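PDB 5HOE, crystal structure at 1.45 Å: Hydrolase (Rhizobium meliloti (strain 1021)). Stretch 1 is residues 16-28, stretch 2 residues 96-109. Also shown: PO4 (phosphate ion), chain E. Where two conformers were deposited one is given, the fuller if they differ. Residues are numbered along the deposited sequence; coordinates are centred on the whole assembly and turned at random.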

# COMPACT_ATOMS: atom_id res chain seq x y z
N LYS A 16 -16.41 -30.90 -27.89
CA LYS A 16 -17.02 -30.61 -26.60
C LYS A 16 -16.93 -29.13 -26.31
O LYS A 16 -16.02 -28.44 -26.78
N ARG A 17 -17.86 -28.61 -25.52
CA ARG A 17 -17.78 -27.21 -25.13
C ARG A 17 -17.82 -27.08 -23.62
O ARG A 17 -18.52 -27.82 -22.93
N SER A 18 -17.04 -26.13 -23.13
CA SER A 18 -16.81 -25.94 -21.71
C SER A 18 -17.53 -24.69 -21.23
O SER A 18 -17.53 -23.64 -21.90
N VAL A 19 -18.18 -24.83 -20.08
CA VAL A 19 -18.99 -23.78 -19.48
C VAL A 19 -18.55 -23.60 -18.03
O VAL A 19 -18.68 -24.52 -17.22
N LEU A 20 -18.07 -22.40 -17.70
CA LEU A 20 -17.65 -22.06 -16.34
C LEU A 20 -18.81 -21.40 -15.61
O LEU A 20 -19.38 -20.41 -16.09
N CYS A 21 -19.15 -21.92 -14.43
CA CYS A 21 -20.25 -21.39 -13.63
C CYS A 21 -19.70 -20.65 -12.42
O CYS A 21 -19.23 -21.27 -11.46
N PHE A 22 -19.73 -19.32 -12.46
CA PHE A 22 -19.10 -18.48 -11.44
C PHE A 22 -20.17 -17.86 -10.54
O PHE A 22 -21.01 -17.09 -11.01
N GLY A 23 -20.14 -18.19 -9.25
CA GLY A 23 -21.20 -17.75 -8.37
C GLY A 23 -20.86 -17.75 -6.89
O GLY A 23 -19.69 -17.88 -6.48
N ASP A 24 -21.92 -17.62 -6.08
CA ASP A 24 -21.86 -17.55 -4.62
C ASP A 24 -22.48 -18.84 -4.03
O ASP A 24 -22.38 -19.90 -4.67
N SER A 25 -23.07 -18.75 -2.82
CA SER A 25 -23.67 -19.94 -2.21
C SER A 25 -24.77 -20.55 -3.06
O SER A 25 -25.04 -21.76 -2.94
N LEU A 26 -25.46 -19.75 -3.88
CA LEU A 26 -26.50 -20.33 -4.72
C LEU A 26 -25.91 -21.29 -5.73
O LEU A 26 -26.60 -22.23 -6.17
N THR A 27 -24.65 -21.08 -6.11
CA THR A 27 -23.94 -21.94 -7.05
C THR A 27 -23.16 -23.04 -6.33
O THR A 27 -23.19 -24.20 -6.76
N TRP A 28 -22.48 -22.69 -5.24
CA TRP A 28 -21.85 -23.71 -4.39
C TRP A 28 -22.87 -24.76 -3.94
O TRP A 28 -22.58 -25.97 -3.93
N LEU A 96 -9.36 -22.20 -19.55
CA LEU A 96 -9.42 -22.13 -21.01
C LEU A 96 -9.04 -23.50 -21.57
O LEU A 96 -8.25 -24.22 -20.97
N PRO A 97 -9.62 -23.89 -22.71
CA PRO A 97 -10.58 -23.14 -23.54
C PRO A 97 -11.99 -23.15 -22.95
O PRO A 97 -12.43 -24.19 -22.43
N LEU A 98 -12.68 -22.01 -23.03
CA LEU A 98 -14.04 -21.87 -22.51
C LEU A 98 -14.93 -21.32 -23.61
O LEU A 98 -14.57 -20.36 -24.28
N ASP A 99 -16.11 -21.93 -23.77
CA ASP A 99 -17.11 -21.43 -24.69
C ASP A 99 -18.05 -20.41 -24.05
O ASP A 99 -18.54 -19.51 -24.75
N LEU A 100 -18.29 -20.51 -22.75
CA LEU A 100 -19.29 -19.69 -22.07
C LEU A 100 -18.92 -19.57 -20.59
O LEU A 100 -18.52 -20.56 -19.97
N VAL A 101 -19.09 -18.37 -20.04
CA VAL A 101 -19.00 -18.13 -18.61
C VAL A 101 -20.37 -17.66 -18.16
O VAL A 101 -20.91 -16.70 -18.71
N ILE A 102 -20.96 -18.38 -17.19
CA ILE A 102 -22.23 -18.01 -16.57
C ILE A 102 -21.90 -17.37 -15.22
O ILE A 102 -21.19 -17.98 -14.41
N ILE A 103 -22.40 -16.15 -14.99
CA ILE A 103 -22.10 -15.40 -13.78
C ILE A 103 -23.41 -15.12 -13.06
O ILE A 103 -24.25 -14.38 -13.58
N MET A 104 -23.57 -15.68 -11.86
CA MET A 104 -24.73 -15.38 -11.02
C MET A 104 -24.20 -14.85 -9.69
O MET A 104 -23.82 -15.63 -8.81
N LEU A 105 -24.15 -13.53 -9.56
CA LEU A 105 -23.65 -12.87 -8.36
C LEU A 105 -24.43 -11.58 -8.16
O LEU A 105 -25.07 -11.08 -9.10
N GLY A 106 -24.31 -11.01 -6.96
CA GLY A 106 -24.89 -9.73 -6.65
C GLY A 106 -25.66 -9.73 -5.34
O GLY A 106 -25.77 -8.69 -4.66
N THR A 107 -26.19 -10.89 -4.97
CA THR A 107 -26.94 -10.97 -3.73
C THR A 107 -26.11 -10.51 -2.54
O THR A 107 -26.59 -9.76 -1.68
N ASN A 108 -24.83 -10.90 -2.49
CA ASN A 108 -24.04 -10.55 -1.31
C ASN A 108 -23.65 -9.08 -1.29
O ASN A 108 -23.44 -8.52 -0.21
N ASP A 109 -23.60 -8.44 -2.46
CA ASP A 109 -23.34 -7.01 -2.48
C ASP A 109 -24.45 -6.20 -1.80
O ASP A 109 -24.23 -5.02 -1.48

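What holds the start of stretch 2 against stretch 1? Water 3 links Pro97 O to Ser18 OG, while Leu98 (chi1 m) brings CD1 to 4.1 Å from Leu20 CB. Asp99 points toward stretch 1, and with chi1 m its OD1 accepts from Ser18 N at 2.9 Å; Asp99 N returns a bond to Ser18 O, also 2.9 Å. Asp99 OD2 lies 3.9 Å from Arg17 NH1, a long salt bridge that water 2 reinforces by bonding both atoms.

How do side chains sort along the paired parallel strands? Leu100 and Ile102 share a face with Val19 and Cys21; Val19 CG1 (chi1 t) meets Ile102 CD1 at 3.6 Å. Val101 and Ile103 take the other face with Leu20 and Phe22, and Ile103 CG2 lies at the edge of the Phe22 ring.

What packs where stretch 1 turns into its helix? Met104, t at chi1 and chi2, carries CE to 3.9 Å from Leu26 CB. Leu105 (m, t) sets CD1 3.8 Å from Phe22 CE2.

How are the last polar groups joined? Water 4 connects Asp24 OD2 with Gly106 N and Asn108 N, and water 5 connects OD2 with Thr107 N. Asn108 ND2 donates to phosphate O1 at 2.9 Å, an oxygen that Ser25 N also reaches.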

# COMPACT_ATOMS: atom_id res chain seq x y z
CB LYS A 16 -16.31 -31.39 -25.50
CG LYS A 16 -17.10 -31.44 -24.19
CD LYS A 16 -16.62 -32.53 -23.25
CE LYS A 16 -16.55 -33.89 -23.92
NZ LYS A 16 -17.68 -34.13 -24.86
CB ARG A 17 -18.86 -26.37 -25.77
CG ARG A 17 -20.24 -27.00 -25.80
CD ARG A 17 -21.11 -26.43 -26.91
NE ARG A 17 -20.41 -25.45 -27.74
CZ ARG A 17 -20.67 -25.22 -29.02
NH1 ARG A 17 -19.95 -24.30 -29.67
NH2 ARG A 17 -21.63 -25.88 -29.65
CB SER A 18 -15.30 -25.83 -21.46
OG SER A 18 -14.71 -27.09 -21.73
CB VAL A 19 -20.49 -24.11 -19.56
CG1 VAL A 19 -21.28 -22.95 -19.00
CG2 VAL A 19 -20.90 -24.41 -21.02
CB LEU A 20 -16.47 -21.08 -16.41
CG LEU A 20 -16.04 -20.45 -15.06
CD1 LEU A 20 -15.59 -21.54 -14.13
CD2 LEU A 20 -14.95 -19.39 -15.23
CB CYS A 21 -21.18 -22.52 -13.22
SG CYS A 21 -21.88 -23.44 -14.62
CB PHE A 22 -18.27 -17.39 -12.13
CG PHE A 22 -17.30 -16.68 -11.21
CD1 PHE A 22 -16.23 -17.36 -10.63
CD2 PHE A 22 -17.40 -15.32 -10.97
CE1 PHE A 22 -15.34 -16.71 -9.80
CE2 PHE A 22 -16.50 -14.67 -10.14
CZ PHE A 22 -15.46 -15.37 -9.58
CB ASP A 24 -22.50 -16.25 -4.14
CG ASP A 24 -23.94 -16.09 -4.59
OD1 ASP A 24 -24.66 -17.09 -4.81
OD2 ASP A 24 -24.36 -14.92 -4.70
CB SER A 25 -24.23 -19.60 -0.83
OG SER A 25 -25.22 -18.58 -0.93
CB LEU A 26 -27.28 -19.24 -5.46
CG LEU A 26 -27.88 -18.11 -4.64
CD1 LEU A 26 -28.52 -17.06 -5.56
CD2 LEU A 26 -28.86 -18.67 -3.63
CB THR A 27 -23.04 -21.07 -7.94
OG1 THR A 27 -23.87 -20.17 -8.71
CG2 THR A 27 -22.24 -21.92 -8.90
CB TRP A 28 -21.19 -23.05 -3.17
CG TRP A 28 -20.46 -24.04 -2.28
CD1 TRP A 28 -19.25 -24.62 -2.54
CD2 TRP A 28 -20.89 -24.54 -1.00
NE1 TRP A 28 -18.90 -25.46 -1.51
CE2 TRP A 28 -19.89 -25.44 -0.56
CE3 TRP A 28 -22.02 -24.34 -0.20
CZ2 TRP A 28 -19.98 -26.13 0.65
CZ3 TRP A 28 -22.11 -25.03 1.00
CH2 TRP A 28 -21.10 -25.92 1.41
CB LEU A 96 -8.50 -21.05 -21.56
CG LEU A 96 -8.90 -19.59 -21.33
CD1 LEU A 96 -7.93 -18.66 -22.04
CD2 LEU A 96 -10.32 -19.28 -21.78
CB PRO A 97 -10.54 -23.92 -24.86
CG PRO A 97 -10.31 -25.32 -24.44
CD PRO A 97 -9.28 -25.19 -23.33
CB LEU A 98 -14.09 -20.91 -21.31
CG LEU A 98 -13.45 -21.39 -20.00
CD1 LEU A 98 -13.48 -20.24 -19.02
CD2 LEU A 98 -14.19 -22.60 -19.43
CB ASP A 99 -17.94 -22.59 -25.26
CG ASP A 99 -17.09 -23.57 -26.04
OD1 ASP A 99 -16.50 -24.47 -25.42
OD2 ASP A 99 -17.02 -23.45 -27.28
CB LEU A 100 -20.67 -20.33 -22.19
CG LEU A 100 -21.81 -19.59 -21.48
CD1 LEU A 100 -22.06 -18.19 -22.07
CD2 LEU A 100 -23.09 -20.42 -21.52
CB VAL A 101 -17.93 -17.09 -18.27
CG1 VAL A 101 -17.86 -16.86 -16.78
CG2 VAL A 101 -16.57 -17.55 -18.78
CB ILE A 102 -23.14 -19.23 -16.37
CG1 ILE A 102 -23.33 -19.96 -17.70
CG2 ILE A 102 -24.49 -18.80 -15.79
CD1 ILE A 102 -24.10 -21.26 -17.61
CB ILE A 103 -21.40 -14.06 -14.08
CG1 ILE A 103 -20.21 -14.27 -15.03
CG2 ILE A 103 -20.94 -13.45 -12.77
CD1 ILE A 103 -19.50 -12.98 -15.43
CB MET A 104 -25.66 -16.59 -10.83
CG MET A 104 -26.96 -16.17 -10.09
SD MET A 104 -28.33 -17.36 -10.05
CE MET A 104 -27.41 -18.69 -9.34
CB LEU A 105 -22.16 -12.51 -8.52
CG LEU A 105 -21.16 -13.65 -8.45
CD1 LEU A 105 -19.74 -13.22 -8.86
CD2 LEU A 105 -21.19 -14.25 -7.06
CB THR A 107 -27.44 -12.39 -3.49
OG1 THR A 107 -28.25 -12.81 -4.60
CG2 THR A 107 -28.24 -12.47 -2.19
CB ASN A 108 -22.86 -11.49 -1.15
CG ASN A 108 -23.31 -12.87 -0.82
OD1 ASN A 108 -24.17 -13.04 0.06
ND2 ASN A 108 -22.79 -13.86 -1.52
CB ASP A 109 -23.27 -6.52 -3.92
CG ASP A 109 -22.14 -7.14 -4.74
OD1 ASP A 109 -21.94 -8.39 -4.74
OD2 ASP A 109 -21.53 -6.35 -5.49
P PO4 E . -24.45 -16.44 0.55
O1 PO4 E . -23.56 -16.48 -0.66
O2 PO4 E . -25.79 -15.86 0.17
O3 PO4 E . -24.62 -17.72 1.32
O4 PO4 E . -23.83 -15.63 1.64
O HOH W 1 -16.03 -25.55 -28.55
O HOH W 2 -18.40 -22.39 -29.50
O HOH W 3 -12.09 -26.18 -20.32
O HOH W 4 -23.23 -12.40 -4.62
O HOH W 5 -26.13 -13.60 -6.28
O HOH W 6 -24.55 -17.81 -7.42